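Local coordinates for protein translation initiation factor eIF-2B (Pyrococcus horikoshii, PDB 1VB5) that probably catalyses, as a subunit of archaeal initiation factor 2B, the exchange of GDP for GTP on initiation factor 2, at residues R11-E16 / S22-K27; H151-L156 / I161-I166; Y201-A206 / I212-A217. All coordinates share one frame; numbering follows the deposited sequence.

Contact 1: residues R11-E16 / S22-K27; sequences REMKRE and SWLAKK
Trp23 lays its indole against Glu16, whose CB and CG rest on the six-membered part of the ring; Glu16 CG comes within 3.4 Å of Trp23 CZ3. From there the acid bends at chi2 (64°), which brings OE1 back over the same face, 3.6 Å above the ring plane and nearer its rim than its centre. The carboxylate is not stacked: its plane and that of the indole stand 61° apart. Its other oxygen, OE2, accepts the backbone N-H groups of Ile18 and Lys19, which is likely to hold the carboxylate over the indole. Lys27, one helical turn beyond Trp23, covers the opposite face with CG, and the backbone O of Glu12 meets the ring edge in plane, 3.9 Å from Trp23 CH2. Helices 4-14 and 21-38 form an antiparallel alpha-alpha hairpin: the first ends at Lys14, Arg15 is the first residue to leave helical angles, and the second runs back alongside, with Met13 and Leu24 nearest in backbone register at 6.1 Å between CA atoms. Beside the indole the contact is apolar. Leu24 CD2 reaches Met13 CB at 3.6 Å, while Met13 CG and Lys27 CB are pressed to 3.4 Å, tighter than usual for two carbons. Bends at chi2 and chi3 turn the Lys27 chain toward the extended Glu12 side chain, which it crosses at about a right angle. There Lys27 NZ forms a salt bridge with Glu12 OE2 at 3.1 Å, a weak hydrogen bond by its geometry; Glu30 is a second, more distant and weak ionic partner of the same amine.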
ATOM      1  N   ARG B  11      14.763  -0.913 -26.139  1.00 40.89           N
ATOM      2  CA  ARG B  11      14.039  -2.065 -25.611  1.00 43.65           C
ATOM      3  C   ARG B  11      14.524  -2.371 -24.199  1.00 42.11           C
ATOM      4  O   ARG B  11      13.722  -2.577 -23.289  1.00 43.50           O
ATOM      5  CB  ARG B  11      14.262  -3.304 -26.488  1.00 43.78           C
ATOM      6  CG  ARG B  11      13.808  -3.163 -27.929  1.00 49.10           C
ATOM      7  CD  ARG B  11      13.863  -4.505 -28.658  1.00 52.16           C
ATOM      8  NE  ARG B  11      13.529  -4.370 -30.075  1.00 59.62           N
ATOM      9  CZ  ARG B  11      14.414  -4.126 -31.039  1.00 57.02           C
ATOM     10  NH1 ARG B  11      15.702  -3.996 -30.752  1.00 53.90           N
ATOM     11  NH2 ARG B  11      14.005  -4.002 -32.296  1.00 63.37           N
ATOM     12  N   GLU B  12      15.842  -2.402 -24.023  1.00 39.74           N
ATOM     13  CA  GLU B  12      16.428  -2.693 -22.720  1.00 42.25           C
ATOM     14  C   GLU B  12      15.908  -1.738 -21.644  1.00 43.40           C
ATOM     15  O   GLU B  12      15.683  -2.137 -20.499  1.00 38.24           O
ATOM     16  CB  GLU B  12      17.952  -2.614 -22.803  1.00 47.33           C
ATOM     17  CG  GLU B  12      18.665  -3.079 -21.543  1.00 53.25           C
ATOM     18  CD  GLU B  12      20.171  -3.182 -21.727  1.00 64.43           C
ATOM     19  OE1 GLU B  12      20.861  -3.576 -20.759  1.00 63.98           O
ATOM     20  OE2 GLU B  12      20.664  -2.869 -22.837  1.00 62.82           O
ATOM     21  N   MET B  13      15.714  -0.477 -22.015  1.00 40.60           N
ATOM     22  CA  MET B  13      15.215   0.516 -21.071  1.00 43.42           C
ATOM     23  C   MET B  13      13.745   0.238 -20.776  1.00 43.70           C
ATOM     24  O   MET B  13      13.296   0.331 -19.633  1.00 41.20           O
ATOM     25  CB  MET B  13      15.352   1.928 -21.651  1.00 36.97           C
ATOM     26  CG  MET B  13      16.769   2.314 -22.063  1.00 42.54           C
ATOM     27  SD  MET B  13      16.895   4.035 -22.605  1.00 39.75           S
ATOM     28  CE  MET B  13      15.902   3.998 -24.048  1.00 36.27           C
ATOM     29  N   LYS B  14      13.011  -0.121 -21.824  1.00 40.95           N
ATOM     30  CA  LYS B  14      11.587  -0.388 -21.723  1.00 40.64           C
ATOM     31  C   LYS B  14      11.205  -1.554 -20.807  1.00 40.98           C
ATOM     32  O   LYS B  14      10.174  -1.496 -20.134  1.00 37.71           O
ATOM     33  CB  LYS B  14      11.014  -0.620 -23.123  1.00 41.09           C
ATOM     34  CG  LYS B  14       9.519  -0.406 -23.221  1.00 51.03           C
ATOM     35  CD  LYS B  14       9.162   1.050 -22.946  1.00 52.80           C
ATOM     36  CE  LYS B  14       7.656   1.279 -23.000  1.00 51.22           C
ATOM     37  NZ  LYS B  14       7.295   2.695 -22.689  1.00 39.70           N
ATOM     38  N   ARG B  15      12.022  -2.604 -20.772  1.00 40.01           N
ATOM     39  CA  ARG B  15      11.706  -3.754 -19.929  1.00 42.85           C
ATOM     40  C   ARG B  15      12.390  -3.753 -18.563  1.00 42.30           C
ATOM     41  O   ARG B  15      12.369  -4.757 -17.852  1.00 43.97           O
ATOM     42  CB  ARG B  15      12.011  -5.066 -20.664  1.00 43.65           C
ATOM     43  CG  ARG B  15      13.457  -5.270 -21.087  1.00 44.93           C
ATOM     44  CD  ARG B  15      13.663  -6.699 -21.597  1.00 48.61           C
ATOM     45  NE  ARG B  15      15.043  -6.968 -21.998  1.00 51.49           N
ATOM     46  CZ  ARG B  15      15.545  -6.710 -23.203  1.00 53.36           C
ATOM     47  NH1 ARG B  15      14.783  -6.176 -24.151  1.00 49.35           N
ATOM     48  NH2 ARG B  15      16.818  -6.984 -23.458  1.00 52.32           N
ATOM     49  N   GLU B  16      12.987  -2.625 -18.194  1.00 40.26           N
ATOM     50  CA  GLU B  16      13.646  -2.499 -16.898  1.00 42.73           C
ATOM     51  C   GLU B  16      12.593  -2.119 -15.857  1.00 46.57           C
ATOM     52  O   GLU B  16      11.746  -1.263 -16.120  1.00 48.38           O
ATOM     53  CB  GLU B  16      14.720  -1.408 -16.953  1.00 39.84           C
ATOM     54  CG  GLU B  16      15.349  -1.066 -15.610  1.00 38.29           C
ATOM     55  CD  GLU B  16      16.118  -2.226 -15.003  1.00 45.99           C
ATOM     56  OE1 GLU B  16      16.991  -2.793 -15.693  1.00 52.80           O
ATOM     57  OE2 GLU B  16      15.855  -2.569 -13.831  1.00 44.71           O
ATOM     58  N   SER B  22      17.560   7.376 -12.633  1.00 57.22           N
ATOM     59  CA  SER B  22      18.999   7.447 -12.860  1.00 49.98           C
ATOM     60  C   SER B  22      19.508   6.451 -13.905  1.00 49.08           C
ATOM     61  O   SER B  22      20.096   6.848 -14.909  1.00 48.19           O
ATOM     62  CB  SER B  22      19.741   7.232 -11.541  1.00 47.91           C
ATOM     63  OG  SER B  22      21.140   7.197 -11.750  1.00 54.33           O
ATOM     64  N   TRP B  23      19.277   5.161 -13.674  1.00 47.49           N
ATOM     65  CA  TRP B  23      19.733   4.132 -14.603  1.00 42.84           C
ATOM     66  C   TRP B  23      19.223   4.374 -16.024  1.00 44.14           C
ATOM     67  O   TRP B  23      19.995   4.300 -16.985  1.00 41.27           O
ATOM     68  CB  TRP B  23      19.278   2.748 -14.140  1.00 39.32           C
ATOM     69  CG  TRP B  23      19.805   1.628 -14.998  1.00 39.12           C
ATOM     70  CD1 TRP B  23      21.029   1.030 -14.904  1.00 37.74           C
ATOM     71  CD2 TRP B  23      19.131   0.994 -16.094  1.00 35.43           C
ATOM     72  NE1 TRP B  23      21.160   0.063 -15.874  1.00 35.89           N
ATOM     73  CE2 TRP B  23      20.011   0.019 -16.617  1.00 35.89           C
ATOM     74  CE3 TRP B  23      17.870   1.155 -16.687  1.00 34.40           C
ATOM     75  CZ2 TRP B  23      19.670  -0.793 -17.705  1.00 35.05           C
ATOM     76  CZ3 TRP B  23      17.531   0.346 -17.771  1.00 34.10           C
ATOM     77  CH2 TRP B  23      18.430  -0.616 -18.266  1.00 31.02           C
ATOM     78  N   LEU B  24      17.927   4.648 -16.157  1.00 41.99           N
ATOM     79  CA  LEU B  24      17.337   4.897 -17.469  1.00 42.55           C
ATOM     80  C   LEU B  24      18.018   6.067 -18.151  1.00 42.97           C
ATOM     81  O   LEU B  24      18.266   6.035 -19.358  1.00 45.36           O
ATOM     82  CB  LEU B  24      15.840   5.197 -17.353  1.00 44.63           C
ATOM     83  CG  LEU B  24      14.886   4.021 -17.151  1.00 45.00           C
ATOM     84  CD1 LEU B  24      13.460   4.546 -17.176  1.00 50.12           C
ATOM     85  CD2 LEU B  24      15.083   2.983 -18.247  1.00 43.08           C
ATOM     86  N   ALA B  25      18.306   7.106 -17.373  1.00 39.79           N
ATOM     87  CA  ALA B  25      18.965   8.291 -17.900  1.00 41.35           C
ATOM     88  C   ALA B  25      20.297   7.894 -18.533  1.00 37.45           C
ATOM     89  O   ALA B  25      20.643   8.369 -19.614  1.00 37.15           O
ATOM     90  CB  ALA B  25      19.189   9.305 -16.784  1.00 44.04           C
ATOM     91  N   LYS B  26      21.032   7.013 -17.859  1.00 36.51           N
ATOM     92  CA  LYS B  26      22.319   6.553 -18.367  1.00 38.11           C
ATOM     93  C   LYS B  26      22.153   5.810 -19.687  1.00 41.18           C
ATOM     94  O   LYS B  26      22.903   6.044 -20.633  1.00 44.68           O
ATOM     95  CB  LYS B  26      23.006   5.643 -17.350  1.00 34.55           C
ATOM     96  CG  LYS B  26      23.418   6.355 -16.080  1.00 42.36           C
ATOM     97  CD  LYS B  26      24.202   5.441 -15.157  1.00 46.75           C
ATOM     98  CE  LYS B  26      24.548   6.156 -13.860  1.00 48.40           C
ATOM     99  NZ  LYS B  26      25.313   5.278 -12.931  1.00 53.65           N
ATOM    100  N   LYS B  27      21.171   4.917 -19.750  1.00 39.46           N
ATOM    101  CA  LYS B  27      20.918   4.154 -20.967  1.00 39.43           C
ATOM    102  C   LYS B  27      20.505   5.100 -22.091  1.00 39.14           C
ATOM    103  O   LYS B  27      20.854   4.887 -23.253  1.00 40.55           O
ATOM    104  CB  LYS B  27      19.812   3.120 -20.730  1.00 42.49           C
ATOM    105  CG  LYS B  27      20.111   2.124 -19.614  1.00 42.76           C
ATOM    106  CD  LYS B  27      21.317   1.252 -19.930  1.00 47.00           C
ATOM    107  CE  LYS B  27      21.059   0.346 -21.127  1.00 50.74           C
ATOM    108  NZ  LYS B  27      22.197  -0.587 -21.370  1.00 51.65           N
TER

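Contact 2: residues H151-L156 / I161-I166; sequences HLAREL and IEFEVI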
ATOM      1  N   HIS B 151      15.338  -4.931  -3.788  1.00 21.40           N
ATOM      2  CA  HIS B 151      16.642  -4.614  -4.351  1.00 19.85           C
ATOM      3  C   HIS B 151      17.326  -3.624  -3.393  1.00 20.02           C
ATOM      4  O   HIS B 151      18.523  -3.720  -3.140  1.00 21.37           O
ATOM      5  CB  HIS B 151      16.489  -3.992  -5.739  1.00 21.54           C
ATOM      6  CG  HIS B 151      17.774  -3.476  -6.313  1.00 27.50           C
ATOM      7  ND1 HIS B 151      18.922  -4.236  -6.370  1.00 29.20           N
ATOM      8  CD2 HIS B 151      18.092  -2.274  -6.847  1.00 28.35           C
ATOM      9  CE1 HIS B 151      19.893  -3.524  -6.913  1.00 32.33           C
ATOM     10  NE2 HIS B 151      19.415  -2.329  -7.212  1.00 33.38           N
ATOM     11  N   LEU B 152      16.554  -2.685  -2.850  1.00 21.30           N
ATOM     12  CA  LEU B 152      17.093  -1.705  -1.907  1.00 18.90           C
ATOM     13  C   LEU B 152      17.616  -2.447  -0.673  1.00 21.79           C
ATOM     14  O   LEU B 152      18.701  -2.146  -0.167  1.00 26.91           O
ATOM     15  CB  LEU B 152      16.002  -0.722  -1.466  1.00 18.57           C
ATOM     16  CG  LEU B 152      16.368   0.659  -0.897  1.00 26.17           C
ATOM     17  CD1 LEU B 152      15.333   1.046   0.164  1.00 19.46           C
ATOM     18  CD2 LEU B 152      17.755   0.672  -0.297  1.00 17.43           C
ATOM     19  N   ALA B 153      16.838  -3.414  -0.194  1.00 16.99           N
ATOM     20  CA  ALA B 153      17.216  -4.203   0.976  1.00 18.82           C
ATOM     21  C   ALA B 153      18.532  -4.960   0.752  1.00 18.89           C
ATOM     22  O   ALA B 153      19.364  -5.036   1.651  1.00 18.36           O
ATOM     23  CB  ALA B 153      16.091  -5.184   1.336  1.00 16.36           C
ATOM     24  N   ARG B 154      18.710  -5.524  -0.440  1.00 19.93           N
ATOM     25  CA  ARG B 154      19.939  -6.244  -0.773  1.00 24.11           C
ATOM     26  C   ARG B 154      21.132  -5.288  -0.701  1.00 20.65           C
ATOM     27  O   ARG B 154      22.204  -5.653  -0.224  1.00 24.19           O
ATOM     28  CB  ARG B 154      19.875  -6.827  -2.198  1.00 26.22           C
ATOM     29  CG  ARG B 154      19.200  -8.202  -2.358  1.00 40.72           C
ATOM     30  CD  ARG B 154      17.736  -8.167  -1.974  1.00 57.48           C
ATOM     31  NE  ARG B 154      16.867  -8.971  -2.843  1.00 63.15           N
ATOM     32  CZ  ARG B 154      16.749  -8.811  -4.161  1.00 61.02           C
ATOM     33  NH1 ARG B 154      17.451  -7.878  -4.801  1.00 55.51           N
ATOM     34  NH2 ARG B 154      15.895  -9.565  -4.842  1.00 58.68           N
ATOM     35  N   GLU B 155      20.940  -4.067  -1.191  1.00 18.62           N
ATOM     36  CA  GLU B 155      22.004  -3.073  -1.195  1.00 17.62           C
ATOM     37  C   GLU B 155      22.341  -2.574   0.202  1.00 21.63           C
ATOM     38  O   GLU B 155      23.514  -2.356   0.513  1.00 22.81           O
ATOM     39  CB  GLU B 155      21.624  -1.892  -2.089  1.00 16.94           C
ATOM     40  CG  GLU B 155      21.458  -2.260  -3.559  1.00 23.11           C
ATOM     41  CD  GLU B 155      22.764  -2.690  -4.215  1.00 27.64           C
ATOM     42  OE1 GLU B 155      22.713  -3.244  -5.331  1.00 36.53           O
ATOM     43  OE2 GLU B 155      23.842  -2.471  -3.623  1.00 31.47           O
ATOM     44  N   LEU B 156      21.321  -2.392   1.038  1.00 19.25           N
ATOM     45  CA  LEU B 156      21.533  -1.915   2.401  1.00 20.46           C
ATOM     46  C   LEU B 156      22.253  -2.988   3.202  1.00 21.15           C
ATOM     47  O   LEU B 156      23.060  -2.692   4.079  1.00 17.27           O
ATOM     48  CB  LEU B 156      20.197  -1.573   3.073  1.00 22.57           C
ATOM     49  CG  LEU B 156      19.473  -0.314   2.578  1.00 28.30           C
ATOM     50  CD1 LEU B 156      18.147  -0.160   3.306  1.00 18.93           C
ATOM     51  CD2 LEU B 156      20.348   0.910   2.819  1.00 21.92           C
ATOM     52  N   ILE B 161      23.923  -1.732   6.660  1.00 23.15           N
ATOM     53  CA  ILE B 161      22.961  -0.806   7.235  1.00 20.94           C
ATOM     54  C   ILE B 161      21.757  -1.575   7.778  1.00 20.77           C
ATOM     55  O   ILE B 161      21.228  -2.472   7.122  1.00 20.95           O
ATOM     56  CB  ILE B 161      22.539   0.228   6.173  1.00 25.86           C
ATOM     57  CG1 ILE B 161      23.778   1.037   5.761  1.00 20.76           C
ATOM     58  CG2 ILE B 161      21.446   1.145   6.717  1.00 26.70           C
ATOM     59  CD1 ILE B 161      23.610   1.858   4.510  1.00 25.18           C
ATOM     60  N   GLU B 162      21.341  -1.235   8.990  1.00 19.04           N
ATOM     61  CA  GLU B 162      20.206  -1.902   9.615  1.00 27.23           C
ATOM     62  C   GLU B 162      18.899  -1.505   8.922  1.00 22.98           C
ATOM     63  O   GLU B 162      18.651  -0.327   8.672  1.00 18.49           O
ATOM     64  CB  GLU B 162      20.143  -1.545  11.104  1.00 23.08           C
ATOM     65  CG  GLU B 162      19.315  -2.519  11.929  1.00 44.27           C
ATOM     66  CD  GLU B 162      19.140  -2.068  13.371  1.00 56.84           C
ATOM     67  OE1 GLU B 162      20.137  -1.612  13.980  1.00 59.84           O
ATOM     68  OE2 GLU B 162      18.007  -2.181  13.893  1.00 54.66           O
ATOM     69  N   PHE B 163      18.066  -2.491   8.604  1.00 25.40           N
ATOM     70  CA  PHE B 163      16.803  -2.199   7.932  1.00 25.36           C
ATOM     71  C   PHE B 163      15.716  -3.196   8.279  1.00 25.28           C
ATOM     72  O   PHE B 163      15.990  -4.299   8.750  1.00 23.78           O
ATOM     73  CB  PHE B 163      17.001  -2.171   6.410  1.00 20.39           C
ATOM     74  CG  PHE B 163      17.311  -3.515   5.809  1.00 27.23           C
ATOM     75  CD1 PHE B 163      16.288  -4.410   5.505  1.00 24.96           C
ATOM     76  CD2 PHE B 163      18.628  -3.896   5.570  1.00 25.09           C
ATOM     77  CE1 PHE B 163      16.573  -5.668   4.972  1.00 30.00           C
ATOM     78  CE2 PHE B 163      18.923  -5.148   5.037  1.00 26.88           C
ATOM     79  CZ  PHE B 163      17.894  -6.038   4.738  1.00 26.13           C
ATOM     80  N   GLU B 164      14.481  -2.789   8.013  1.00 25.90           N
ATOM     81  CA  GLU B 164      13.298  -3.596   8.263  1.00 24.98           C
ATOM     82  C   GLU B 164      12.438  -3.441   7.012  1.00 24.23           C
ATOM     83  O   GLU B 164      12.281  -2.330   6.509  1.00 26.50           O
ATOM     84  CB  GLU B 164      12.562  -3.039   9.483  1.00 30.01           C
ATOM     85  CG  GLU B 164      11.612  -3.994  10.163  1.00 44.00           C
ATOM     86  CD  GLU B 164      10.942  -3.369  11.379  1.00 47.94           C
ATOM     87  OE1 GLU B 164      10.331  -4.118  12.173  1.00 50.01           O
ATOM     88  OE2 GLU B 164      11.022  -2.129  11.540  1.00 37.74           O
ATOM     89  N   VAL B 165      11.900  -4.540   6.494  1.00 23.12           N
ATOM     90  CA  VAL B 165      11.058  -4.479   5.302  1.00 20.40           C
ATOM     91  C   VAL B 165       9.580  -4.666   5.654  1.00 22.82           C
ATOM     92  O   VAL B 165       9.241  -5.477   6.510  1.00 23.88           O
ATOM     93  CB  VAL B 165      11.421  -5.577   4.281  1.00 16.27           C
ATOM     94  CG1 VAL B 165      10.668  -5.328   2.975  1.00 16.69           C
ATOM     95  CG2 VAL B 165      12.914  -5.609   4.047  1.00 12.68           C
ATOM     96  N   ILE B 166       8.707  -3.916   4.990  1.00 18.65           N
ATOM     97  CA  ILE B 166       7.270  -4.020   5.230  1.00 19.01           C
ATOM     98  C   ILE B 166       6.548  -4.072   3.887  1.00 18.88           C
ATOM     99  O   ILE B 166       7.168  -3.888   2.834  1.00 14.16           O
ATOM    100  CB  ILE B 166       6.724  -2.801   6.042  1.00 15.99           C
ATOM    101  CG1 ILE B 166       6.864  -1.509   5.226  1.00 18.33           C
ATOM    102  CG2 ILE B 166       7.474  -2.666   7.357  1.00 12.31           C
ATOM    103  CD1 ILE B 166       6.305  -0.258   5.929  1.00 10.13           C
TER
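With chi1 at 68°, Phe163 holds CG between its own backbone N and carbonyl carbon, and this turns the ring in under helix 148-158 to meet Ala153. The CA of Ala153 lies over one face, 4.2 Å above the plane and offset toward the rim, while Ala153 CB touches Phe163 CE1 at 3.7 Å. The backbone O of Ala153 is also close, 3.4 Å from Phe163 CE2. Leu156 CB packs on Phe163 CD2 at 3.8 Å; its CG, set beside the backbone N, sends the CD2 branch to Ile161 CD1 at the same separation and the CD1 branch to Phe163 CB. Val165 CG2 approaches Ala153 CB more loosely, at 4.2 Å. The helix and strand 163-166 run nearly antiparallel (168°, 9.6 Å between their axes), as the second half of a beta-alpha-beta unit begun by strand 136-141 should. An alanine in place of Phe163 would be likely to open a gap beneath Ala153 and leave Leu156 CB without the ring it packs on. One backbone hydrogen bond across the contact, Ile161 N to Leu156 O at 2.9 Å and close to straight at 163°, closes the turn between helix and strand. Helix and strand are thus joined by apolar surfaces, and this bond pairs a helix carbonyl with an amide of the incoming chain in a buried setting.

Contact 3: residues Y201-A206 / I212-A217; sequences YLLALA and IPFYVA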
ATOM      1  N   TYR B 201       2.279   8.953  -2.316  1.00 13.42           N
ATOM      2  CA  TYR B 201       1.254   9.886  -1.859  1.00 13.72           C
ATOM      3  C   TYR B 201       0.698   9.420  -0.508  1.00 14.93           C
ATOM      4  O   TYR B 201       0.558  10.211   0.428  1.00 14.74           O
ATOM      5  CB  TYR B 201       0.138   9.960  -2.912  1.00 18.74           C
ATOM      6  CG  TYR B 201      -1.101  10.739  -2.509  1.00 20.58           C
ATOM      7  CD1 TYR B 201      -1.022  12.081  -2.126  1.00 22.07           C
ATOM      8  CD2 TYR B 201      -2.363  10.136  -2.543  1.00 18.82           C
ATOM      9  CE1 TYR B 201      -2.172  12.807  -1.790  1.00 18.60           C
ATOM     10  CE2 TYR B 201      -3.517  10.851  -2.208  1.00 18.91           C
ATOM     11  CZ  TYR B 201      -3.417  12.182  -1.836  1.00 22.93           C
ATOM     12  OH  TYR B 201      -4.558  12.890  -1.529  1.00 20.12           O
ATOM     13  N   LEU B 202       0.397   8.127  -0.404  1.00 13.67           N
ATOM     14  CA  LEU B 202      -0.142   7.581   0.844  1.00 17.75           C
ATOM     15  C   LEU B 202       0.877   7.722   1.965  1.00 16.13           C
ATOM     16  O   LEU B 202       0.521   8.020   3.105  1.00 18.52           O
ATOM     17  CB  LEU B 202      -0.515   6.105   0.673  1.00 10.66           C
ATOM     18  CG  LEU B 202      -1.482   5.813  -0.476  1.00 14.77           C
ATOM     19  CD1 LEU B 202      -1.747   4.311  -0.572  1.00  8.42           C
ATOM     20  CD2 LEU B 202      -2.772   6.586  -0.253  1.00 12.64           C
ATOM     21  N   LEU B 203       2.147   7.504   1.645  1.00 17.78           N
ATOM     22  CA  LEU B 203       3.193   7.628   2.652  1.00 16.68           C
ATOM     23  C   LEU B 203       3.197   9.084   3.109  1.00 16.63           C
ATOM     24  O   LEU B 203       3.289   9.378   4.303  1.00 12.55           O
ATOM     25  CB  LEU B 203       4.565   7.282   2.058  1.00 17.16           C
ATOM     26  CG  LEU B 203       5.675   6.748   2.971  1.00 23.89           C
ATOM     27  CD1 LEU B 203       7.035   7.037   2.356  1.00 14.36           C
ATOM     28  CD2 LEU B 203       5.581   7.367   4.332  1.00 28.74           C
ATOM     29  N   ALA B 204       3.089   9.992   2.142  1.00 13.76           N
ATOM     30  CA  ALA B 204       3.096  11.422   2.431  1.00 14.00           C
ATOM     31  C   ALA B 204       1.931  11.798   3.344  1.00 13.87           C
ATOM     32  O   ALA B 204       2.100  12.564   4.291  1.00 14.40           O
ATOM     33  CB  ALA B 204       3.031  12.225   1.126  1.00 10.56           C
ATOM     34  N   LEU B 205       0.750  11.254   3.068  1.00 14.02           N
ATOM     35  CA  LEU B 205      -0.418  11.568   3.892  1.00 12.26           C
ATOM     36  C   LEU B 205      -0.256  11.071   5.320  1.00  8.71           C
ATOM     37  O   LEU B 205      -0.532  11.800   6.268  1.00 13.85           O
ATOM     38  CB  LEU B 205      -1.690  10.961   3.282  1.00 14.29           C
ATOM     39  CG  LEU B 205      -2.147  11.530   1.932  1.00 17.31           C
ATOM     40  CD1 LEU B 205      -3.367  10.752   1.425  1.00 19.63           C
ATOM     41  CD2 LEU B 205      -2.482  13.007   2.085  1.00 14.95           C
ATOM     42  N   ALA B 206       0.204   9.834   5.477  1.00 11.99           N
ATOM     43  CA  ALA B 206       0.371   9.250   6.808  1.00 11.62           C
ATOM     44  C   ALA B 206       1.423   9.968   7.639  1.00 16.23           C
ATOM     45  O   ALA B 206       1.246  10.200   8.839  1.00 16.49           O
ATOM     46  CB  ALA B 206       0.738   7.771   6.685  1.00 13.99           C
ATOM     47  N   ILE B 212       5.680  13.671  10.772  1.00 14.80           N
ATOM     48  CA  ILE B 212       6.967  13.102  10.411  1.00 18.76           C
ATOM     49  C   ILE B 212       7.447  13.855   9.172  1.00 15.95           C
ATOM     50  O   ILE B 212       6.815  13.796   8.120  1.00 14.16           O
ATOM     51  CB  ILE B 212       6.825  11.597  10.098  1.00 15.92           C
ATOM     52  CG1 ILE B 212       6.421  10.863  11.375  1.00 14.71           C
ATOM     53  CG2 ILE B 212       8.142  11.031   9.570  1.00 15.75           C
ATOM     54  CD1 ILE B 212       5.580   9.665  11.120  1.00 29.46           C
ATOM     55  N   PRO B 213       8.558  14.596   9.294  1.00 15.32           N
ATOM     56  CA  PRO B 213       9.078  15.345   8.146  1.00 17.44           C
ATOM     57  C   PRO B 213       9.309  14.471   6.928  1.00 14.85           C
ATOM     58  O   PRO B 213       9.997  13.453   6.989  1.00 15.85           O
ATOM     59  CB  PRO B 213      10.357  15.998   8.689  1.00 17.99           C
ATOM     60  CG  PRO B 213      10.658  15.244   9.962  1.00 30.81           C
ATOM     61  CD  PRO B 213       9.321  14.888  10.516  1.00 15.73           C
ATOM     62  N   PHE B 214       8.719  14.894   5.818  1.00 15.40           N
ATOM     63  CA  PHE B 214       8.774  14.170   4.551  1.00 16.47           C
ATOM     64  C   PHE B 214       9.664  14.884   3.532  1.00 19.55           C
ATOM     65  O   PHE B 214       9.314  15.956   3.042  1.00 14.70           O
ATOM     66  CB  PHE B 214       7.345  14.060   4.004  1.00 14.82           C
ATOM     67  CG  PHE B 214       7.187  13.107   2.852  1.00 14.37           C
ATOM     68  CD1 PHE B 214       6.874  11.770   3.078  1.00 12.44           C
ATOM     69  CD2 PHE B 214       7.278  13.560   1.542  1.00 14.38           C
ATOM     70  CE1 PHE B 214       6.643  10.904   2.015  1.00 17.25           C
ATOM     71  CE2 PHE B 214       7.050  12.700   0.468  1.00 14.11           C
ATOM     72  CZ  PHE B 214       6.729  11.368   0.709  1.00 18.15           C
ATOM     73  N   TYR B 215      10.804  14.282   3.197  1.00 21.77           N
ATOM     74  CA  TYR B 215      11.714  14.888   2.227  1.00 16.61           C
ATOM     75  C   TYR B 215      11.795  14.103   0.933  1.00 14.86           C
ATOM     76  O   TYR B 215      11.713  12.870   0.925  1.00 14.65           O
ATOM     77  CB  TYR B 215      13.125  15.027   2.807  1.00 15.24           C
ATOM     78  CG  TYR B 215      13.270  16.122   3.840  1.00 13.10           C
ATOM     79  CD1 TYR B 215      12.900  15.914   5.175  1.00 14.38           C
ATOM     80  CD2 TYR B 215      13.776  17.373   3.480  1.00 13.02           C
ATOM     81  CE1 TYR B 215      13.041  16.933   6.124  1.00 13.16           C
ATOM     82  CE2 TYR B 215      13.915  18.394   4.416  1.00  9.59           C
ATOM     83  CZ  TYR B 215      13.553  18.171   5.732  1.00 14.90           C
ATOM     84  OH  TYR B 215      13.744  19.178   6.659  1.00 20.76           O
ATOM     85  N   VAL B 216      11.968  14.832  -0.160  1.00 13.44           N
ATOM     86  CA  VAL B 216      12.077  14.238  -1.480  1.00 17.98           C
ATOM     87  C   VAL B 216      13.470  14.530  -2.030  1.00 20.84           C
ATOM     88  O   VAL B 216      13.932  15.667  -1.982  1.00 19.22           O
ATOM     89  CB  VAL B 216      11.024  14.833  -2.438  1.00 21.71           C
ATOM     90  CG1 VAL B 216      11.237  14.292  -3.854  1.00 23.76           C
ATOM     91  CG2 VAL B 216       9.628  14.503  -1.934  1.00 14.15           C
ATOM     92  N   ALA B 217      14.142  13.499  -2.527  1.00 21.29           N
ATOM     93  CA  ALA B 217      15.480  13.668  -3.088  1.00 18.99           C
ATOM     94  C   ALA B 217      15.370  13.676  -4.603  1.00 19.13           C
ATOM     95  O   ALA B 217      14.985  12.673  -5.208  1.00 16.72           O
ATOM     96  CB  ALA B 217      16.387  12.527  -2.635  1.00 19.81           C
TER
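Phe214 projects from its strand toward helix 200-209. CG stands opposite the backbone N (chi1 -168°), and chi2 of 91° sets the ring across the CA-CB-CG plane, so that one face is presented to Ala204. Moving outward from CB, the contact begins at CD1, 3.8 Å from Ala204 CA, and the next atom, CE1, closes on the same Ala204 CA to 3.6 Å. CE1 is also where Leu203 arrives: its CD1 comes to 3.9 Å from Phe214 CE1, at the ring edge and near its plane. On the ring's other flank, Phe214 CE2 meets Ala204 CB at 4.1 Å. At the tip, CZ packs on Ala204 CB. The methyl sits 4.0 Å from the ring centroid and only 17° off the normal, a CH-pi contact over the face. In the fold, strand 214-217 belongs to the parallel part of the mixed sheet, between strands 180-183 and 261-264, and helix 200-209 leads into it with Ala204 and Phe214 nearest in register, their CA atoms 6.7 Å apart. A methyl lets the helix backbone itself come against the aromatic face. Phe214 also touches Ala181 and Val183 of the adjoining strand, and Leu203 reaches Val183 as well as Met171 and Cys175, the last of which is disulfide-bonded to Cys207 of this same helix. Across the helix from this packing, Leu205 and Tyr201 touch Glu209 of the second subunit, while Leu202 packs on Gly172 of that subunit, placing the helix between the sheet and the dimer partner.

How the contacts relate
Along the chain the three contacts follow in series. Contact 1 pairs two N-terminal helices, whereas contacts 2 and 3 each set a helix against a strand of the same mixed sheet: 163-166, its outermost strand on one side within this chain, and the more central 214-217. Their centres lie about 19 Å apart, while that of contact 1 is about 23 Å from contact 2 and 27 Å from contact 3; none touches another. Contacts 1 and 3 flank the chain's centre from opposite sides. A hydrogen bond links His151 to Lys19, in the turn between the two segments of contact 1. Both sheet contacts reach the second subunit, so Rossmann-like packing and dimer assembly share these elements.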